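Oxidoreductase, NAD-binding/iron-sulfur cluster-binding protein (Nitratireductor pacificus pht-3B, PDB 6ZXU) acts as a catabolic reductive dehalogenase, holding cobalamin (B12) and two iron-sulfur clusters of the 4Fe-4S type. Local coordinates at residues D35-R47 against E108-V122. Residues are numbered along the deposited sequence; the frame is centred on the assembly and turned at random.
Sequences DRPNHLGPLALER and ENLKASAYFLDASMV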
loop_
_atom_site.group_PDB
_atom_site.type_symbol
_atom_site.label_atom_id
_atom_site.label_comp_id
_atom_site.label_asym_id
_atom_site.label_seq_id
_atom_site.Cartn_x
_atom_site.Cartn_y
_atom_site.Cartn_z
ATOM N N ASP A 35 21.777 5.326 -4.098
ATOM C CA ASP A 35 22.304 6.721 -4.058
ATOM C C ASP A 35 21.519 7.732 -4.831
ATOM O O ASP A 35 21.970 8.819 -5.066
ATOM C CB ASP A 35 23.730 6.717 -4.518
ATOM C CG ASP A 35 24.610 5.927 -3.546
ATOM O OD1 ASP A 35 24.478 6.136 -2.322
ATOM O OD2 ASP A 35 25.398 5.060 -3.998
ATOM N N ARG A 36 20.301 7.347 -5.216
ATOM C CA ARG A 36 19.447 8.193 -6.004
ATOM C C ARG A 36 18.351 8.765 -5.104
ATOM O O ARG A 36 17.531 8.026 -4.569
ATOM C CB ARG A 36 18.861 7.409 -7.135
ATOM C CG ARG A 36 17.900 8.182 -8.004
ATOM C CD ARG A 36 17.521 7.356 -9.194
ATOM N NE ARG A 36 16.659 8.037 -10.160
ATOM C CZ ARG A 36 17.119 8.778 -11.137
ATOM N NH1 ARG A 36 18.402 8.919 -11.286
ATOM N NH2 ARG A 36 16.314 9.251 -12.043
ATOM N N PRO A 37 18.293 10.103 -4.957
ATOM C CA PRO A 37 17.207 10.697 -4.175
ATOM C C PRO A 37 15.852 10.495 -4.779
ATOM O O PRO A 37 15.703 10.437 -5.993
ATOM C CB PRO A 37 17.587 12.171 -4.088
ATOM C CG PRO A 37 18.594 12.414 -5.102
ATOM C CD PRO A 37 19.244 11.110 -5.467
ATOM N N ASN A 38 14.837 10.398 -3.920
ATOM C CA ASN A 38 13.505 10.053 -4.376
ATOM C C ASN A 38 12.884 11.040 -5.325
ATOM O O ASN A 38 12.034 10.677 -6.115
ATOM C CB ASN A 38 12.576 9.854 -3.209
ATOM C CG ASN A 38 12.859 8.611 -2.445
ATOM O OD1 ASN A 38 13.842 8.527 -1.704
ATOM N ND2 ASN A 38 11.926 7.699 -2.482
ATOM N N HIS A 39 13.273 12.308 -5.249
ATOM C CA HIS A 39 12.653 13.309 -6.142
ATOM C C HIS A 39 12.990 13.122 -7.594
ATOM O O HIS A 39 12.293 13.679 -8.460
ATOM C CB HIS A 39 12.967 14.711 -5.717
ATOM C CG HIS A 39 14.388 15.083 -5.857
ATOM N ND1 HIS A 39 15.298 14.939 -4.841
ATOM C CD2 HIS A 39 15.054 15.648 -6.885
ATOM C CE1 HIS A 39 16.488 15.342 -5.252
ATOM N NE2 HIS A 39 16.352 15.797 -6.485
ATOM N N LEU A 40 14.002 12.306 -7.887
ATOM C CA LEU A 40 14.332 11.994 -9.243
ATOM C C LEU A 40 13.417 10.991 -9.890
ATOM O O LEU A 40 13.373 10.881 -11.100
ATOM C CB LEU A 40 15.822 11.499 -9.312
ATOM C CG LEU A 40 16.872 12.531 -8.888
ATOM C CD1 LEU A 40 18.284 12.045 -9.068
ATOM C CD2 LEU A 40 16.736 13.842 -9.653
ATOM N N GLY A 41 12.704 10.226 -9.068
ATOM C CA GLY A 41 11.809 9.190 -9.533
ATOM C C GLY A 41 12.521 7.951 -10.125
ATOM O O GLY A 41 13.775 7.858 -10.160
ATOM N N PRO A 42 11.720 7.041 -10.700
ATOM C CA PRO A 42 12.269 5.796 -11.260
ATOM C C PRO A 42 12.728 5.874 -12.698
ATOM O O PRO A 42 13.376 4.942 -13.142
ATOM C CB PRO A 42 11.100 4.855 -11.105
ATOM C CG PRO A 42 9.894 5.705 -11.305
ATOM C CD PRO A 42 10.240 7.039 -10.697
ATOM N N LEU A 43 12.485 6.970 -13.418
ATOM C CA LEU A 43 12.895 7.151 -14.763
ATOM C C LEU A 43 14.062 8.154 -14.838
ATOM O O LEU A 43 14.180 9.066 -14.007
ATOM C CB LEU A 43 11.693 7.651 -15.637
ATOM C CG LEU A 43 10.491 6.717 -15.682
ATOM C CD1 LEU A 43 9.342 7.463 -16.330
ATOM C CD2 LEU A 43 10.800 5.439 -16.491
ATOM N N ALA A 44 14.878 7.993 -15.866
ATOM C CA ALA A 44 16.096 8.835 -16.050
ATOM C C ALA A 44 15.732 10.154 -16.772
ATOM O O ALA A 44 16.327 10.507 -17.792
ATOM C CB ALA A 44 17.199 8.082 -16.823
ATOM N N LEU A 45 14.832 10.913 -16.169
ATOM C CA LEU A 45 14.359 12.173 -16.725
ATOM C C LEU A 45 15.493 13.221 -16.813
ATOM O O LEU A 45 15.523 14.047 -17.704
ATOM C CB LEU A 45 13.205 12.727 -15.907
ATOM C CG LEU A 45 11.968 11.825 -15.749
ATOM C CD1 LEU A 45 10.869 12.525 -14.951
ATOM C CD2 LEU A 45 11.482 11.327 -17.063
ATOM N N GLU A 46 16.417 13.166 -15.905
ATOM C CA GLU A 46 17.527 14.071 -15.905
ATOM C C GLU A 46 18.507 13.855 -17.043
ATOM O O GLU A 46 19.448 14.635 -17.201
ATOM C CB GLU A 46 18.248 14.036 -14.534
ATOM C CG GLU A 46 19.172 12.819 -14.308
ATOM C CD GLU A 46 18.454 11.489 -13.865
ATOM O OE1 GLU A 46 17.185 11.435 -13.794
ATOM O OE2 GLU A 46 19.183 10.491 -13.634
ATOM N N ARG A 47 18.349 12.818 -17.851
ATOM C CA ARG A 47 19.216 12.593 -19.003
ATOM C C ARG A 47 18.538 12.945 -20.307
ATOM O O ARG A 47 19.080 12.653 -21.369
ATOM C CB ARG A 47 19.670 11.107 -18.999
ATOM C CG ARG A 47 20.603 10.811 -17.851
ATOM C CD ARG A 47 21.147 9.402 -17.985
ATOM N NE ARG A 47 22.098 9.090 -16.919
ATOM C CZ ARG A 47 23.418 9.144 -17.047
ATOM N NH1 ARG A 47 23.982 9.526 -18.179
ATOM N NH2 ARG A 47 24.195 8.819 -16.009
ATOM N N GLU A 108 11.844 19.459 -4.412
ATOM C CA GLU A 108 12.269 18.054 -4.188
ATOM C C GLU A 108 11.230 17.296 -3.380
ATOM O O GLU A 108 10.778 16.231 -3.782
ATOM C CB GLU A 108 13.622 18.001 -3.475
ATOM C CG GLU A 108 14.734 18.551 -4.408
ATOM C CD GLU A 108 16.034 18.888 -3.698
ATOM O OE1 GLU A 108 16.135 18.691 -2.434
ATOM O OE2 GLU A 108 16.964 19.331 -4.433
ATOM N N ASN A 109 10.833 17.861 -2.263
ATOM C CA ASN A 109 9.858 17.222 -1.359
ATOM C C ASN A 109 8.544 16.931 -2.000
ATOM O O ASN A 109 7.973 15.887 -1.813
ATOM C CB ASN A 109 9.700 18.038 -0.109
ATOM C CG ASN A 109 8.521 17.590 0.726
ATOM O OD1 ASN A 109 7.434 18.134 0.586
ATOM N ND2 ASN A 109 8.763 16.624 1.624
ATOM N N LEU A 110 8.047 17.862 -2.780
ATOM C CA LEU A 110 6.754 17.685 -3.363
ATOM C C LEU A 110 6.807 16.704 -4.546
ATOM O O LEU A 110 5.872 15.954 -4.790
ATOM C CB LEU A 110 6.227 19.026 -3.786
ATOM C CG LEU A 110 4.775 19.220 -4.020
ATOM C CD1 LEU A 110 3.946 18.812 -2.821
ATOM C CD2 LEU A 110 4.507 20.695 -4.421
ATOM N N LYS A 111 7.903 16.731 -5.308
ATOM C CA LYS A 111 8.118 15.713 -6.345
ATOM C C LYS A 111 8.272 14.314 -5.773
ATOM O O LYS A 111 7.692 13.402 -6.253
ATOM C CB LYS A 111 9.374 16.028 -7.153
ATOM C CG LYS A 111 9.217 17.159 -8.129
ATOM C CD LYS A 111 10.603 17.384 -8.788
ATOM C CE LYS A 111 10.407 17.797 -10.203
ATOM N NZ LYS A 111 11.779 18.078 -10.735
ATOM N N ALA A 112 9.002 14.195 -4.677
ATOM C CA ALA A 112 9.142 12.926 -3.974
ATOM C C ALA A 112 7.801 12.441 -3.409
ATOM O O ALA A 112 7.517 11.230 -3.410
ATOM C CB ALA A 112 10.160 13.052 -2.851
ATOM N N SER A 113 6.944 13.360 -3.053
ATOM C CA SER A 113 5.599 13.037 -2.580
ATOM C C SER A 113 4.789 12.457 -3.680
ATOM O O SER A 113 4.039 11.511 -3.430
ATOM C CB SER A 113 4.885 14.268 -1.977
ATOM O OG SER A 113 5.571 14.819 -0.877
ATOM N N ALA A 114 4.847 13.036 -4.886
ATOM C CA ALA A 114 4.094 12.535 -5.986
ATOM C C ALA A 114 4.527 11.132 -6.422
ATOM O O ALA A 114 3.700 10.284 -6.723
ATOM C CB ALA A 114 4.149 13.506 -7.125
ATOM N N TYR A 115 5.833 10.880 -6.439
ATOM C CA TYR A 115 6.375 9.599 -6.798
ATOM C C TYR A 115 5.990 8.563 -5.720
ATOM O O TYR A 115 5.680 7.435 -6.059
ATOM C CB TYR A 115 7.927 9.664 -6.957
ATOM C CG TYR A 115 8.355 10.318 -8.257
ATOM C CD1 TYR A 115 7.890 9.833 -9.463
ATOM C CD2 TYR A 115 9.173 11.412 -8.283
ATOM C CE1 TYR A 115 8.263 10.380 -10.661
ATOM C CE2 TYR A 115 9.535 11.979 -9.482
ATOM C CZ TYR A 115 9.105 11.474 -10.658
ATOM O OH TYR A 115 9.492 11.968 -11.850
ATOM N N PHE A 116 6.002 8.954 -4.450
ATOM C CA PHE A 116 5.524 8.131 -3.336
ATOM C C PHE A 116 4.082 7.633 -3.586
ATOM O O PHE A 116 3.750 6.459 -3.325
ATOM C CB PHE A 116 5.661 8.887 -2.048
ATOM C CG PHE A 116 5.031 8.221 -0.849
ATOM C CD1 PHE A 116 5.628 7.065 -0.284
ATOM C CD2 PHE A 116 3.929 8.735 -0.243
ATOM C CE1 PHE A 116 5.109 6.477 0.828
ATOM C CE2 PHE A 116 3.353 8.110 0.884
ATOM C CZ PHE A 116 3.967 6.992 1.409
ATOM N N LEU A 117 3.266 8.475 -4.195
ATOM C CA LEU A 117 1.867 8.147 -4.516
ATOM C C LEU A 117 1.731 7.492 -5.853
ATOM O O LEU A 117 0.641 7.333 -6.356
ATOM C CB LEU A 117 0.999 9.394 -4.435
ATOM C CG LEU A 117 0.951 10.100 -3.117
ATOM C CD1 LEU A 117 0.154 11.378 -3.229
ATOM C CD2 LEU A 117 0.326 9.257 -2.028
ATOM N N ASP A 118 2.842 7.101 -6.453
ATOM C CA ASP A 118 2.871 6.391 -7.709
ATOM C C ASP A 118 2.489 7.257 -8.960
ATOM O O ASP A 118 1.994 6.742 -9.942
ATOM C CB ASP A 118 2.078 5.088 -7.629
ATOM C CG ASP A 118 2.538 4.226 -6.489
ATOM O OD1 ASP A 118 3.727 3.781 -6.538
ATOM O OD2 ASP A 118 1.758 4.061 -5.500
ATOM N N ALA A 119 2.841 8.550 -8.956
ATOM C CA ALA A 119 2.970 9.263 -10.208
ATOM C C ALA A 119 4.058 8.598 -11.032
ATOM O O ALA A 119 5.022 8.104 -10.509
ATOM C CB ALA A 119 3.340 10.744 -9.971
ATOM N N SER A 120 3.893 8.603 -12.342
ATOM C CA SER A 120 4.879 8.063 -13.275
ATOM C C SER A 120 6.001 9.050 -13.579
ATOM O O SER A 120 7.156 8.659 -13.761
ATOM C CB SER A 120 4.193 7.609 -14.619
ATOM O OG SER A 120 3.214 6.568 -14.384
ATOM N N MET A 121 5.654 10.324 -13.634
ATOM C CA MET A 121 6.595 11.388 -14.082
ATOM C C MET A 121 6.055 12.681 -13.511
ATOM O O MET A 121 4.843 12.862 -13.488
ATOM C CB MET A 121 6.590 11.413 -15.598
ATOM C CG MET A 121 7.495 12.439 -16.261
ATOM S SD MET A 121 7.516 12.302 -18.077
ATOM C CE MET A 121 7.630 10.544 -18.201
ATOM N N VAL A 122 6.925 13.473 -12.949
ATOM C CA VAL A 122 6.541 14.714 -12.271
ATOM C C VAL A 122 7.442 15.887 -12.756
ATOM O O VAL A 122 8.609 15.697 -12.983
ATOM C CB VAL A 122 6.712 14.607 -10.714
ATOM C CG1 VAL A 122 6.155 15.829 -10.033
ATOM C CG2 VAL A 122 6.056 13.330 -10.156
HETATM O O HOH W 1 11.426 13.889 -11.268
HETATM O O HOH W 2 11.115 9.703 -12.928
#
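His39 and Gly41, in and just after the short 3-10 turn 38-40, meet helix 103-116 at Ala112 and Tyr115, the CA atoms of His39 and Ala112 lying 4.1 Å apart. With CG between its backbone N and carbonyl carbon (chi1 67°), the His39 ring turns a face to Glu108, whose CG makes a CH-pi contact over its centre, 3.6 Å from the centroid, with the carboxylate stacked at 12° to the ring. The Tyr115 ring is sandwiched: Gly41 CA packs over one face, 3.5 Å from the centroid, and Val122 CG2 covers the opposite one. The ring occupies the space where a CB on Gly41 would fall, and the positive phi (71°) also favours glycine. A Schellman motif with Asp118 at C-prime ends the helix, and the chain turns into strand 121-126, an outermost strand of a four-stranded antiparallel sheet, entering through a classic beta bulge in which Ser120 and Met121 face Ala147. Tyr115 OH accepts a bond from Val122 N of its own segment (3.2 Å) and reaches the loop 35-47 through two waters, one bonded to His39 O, the other to Leu40 O and Leu43 N. A leucine in place of Tyr115 would probably leave both waters without their shared hydroxyl and Gly41 CA without its aromatic face. Beyond the hydroxyl, Leu45 CD1 rests 3.6 Å from Met121 CG, while Leu43 CD1 approaches Met121 CE at 4.0 Å.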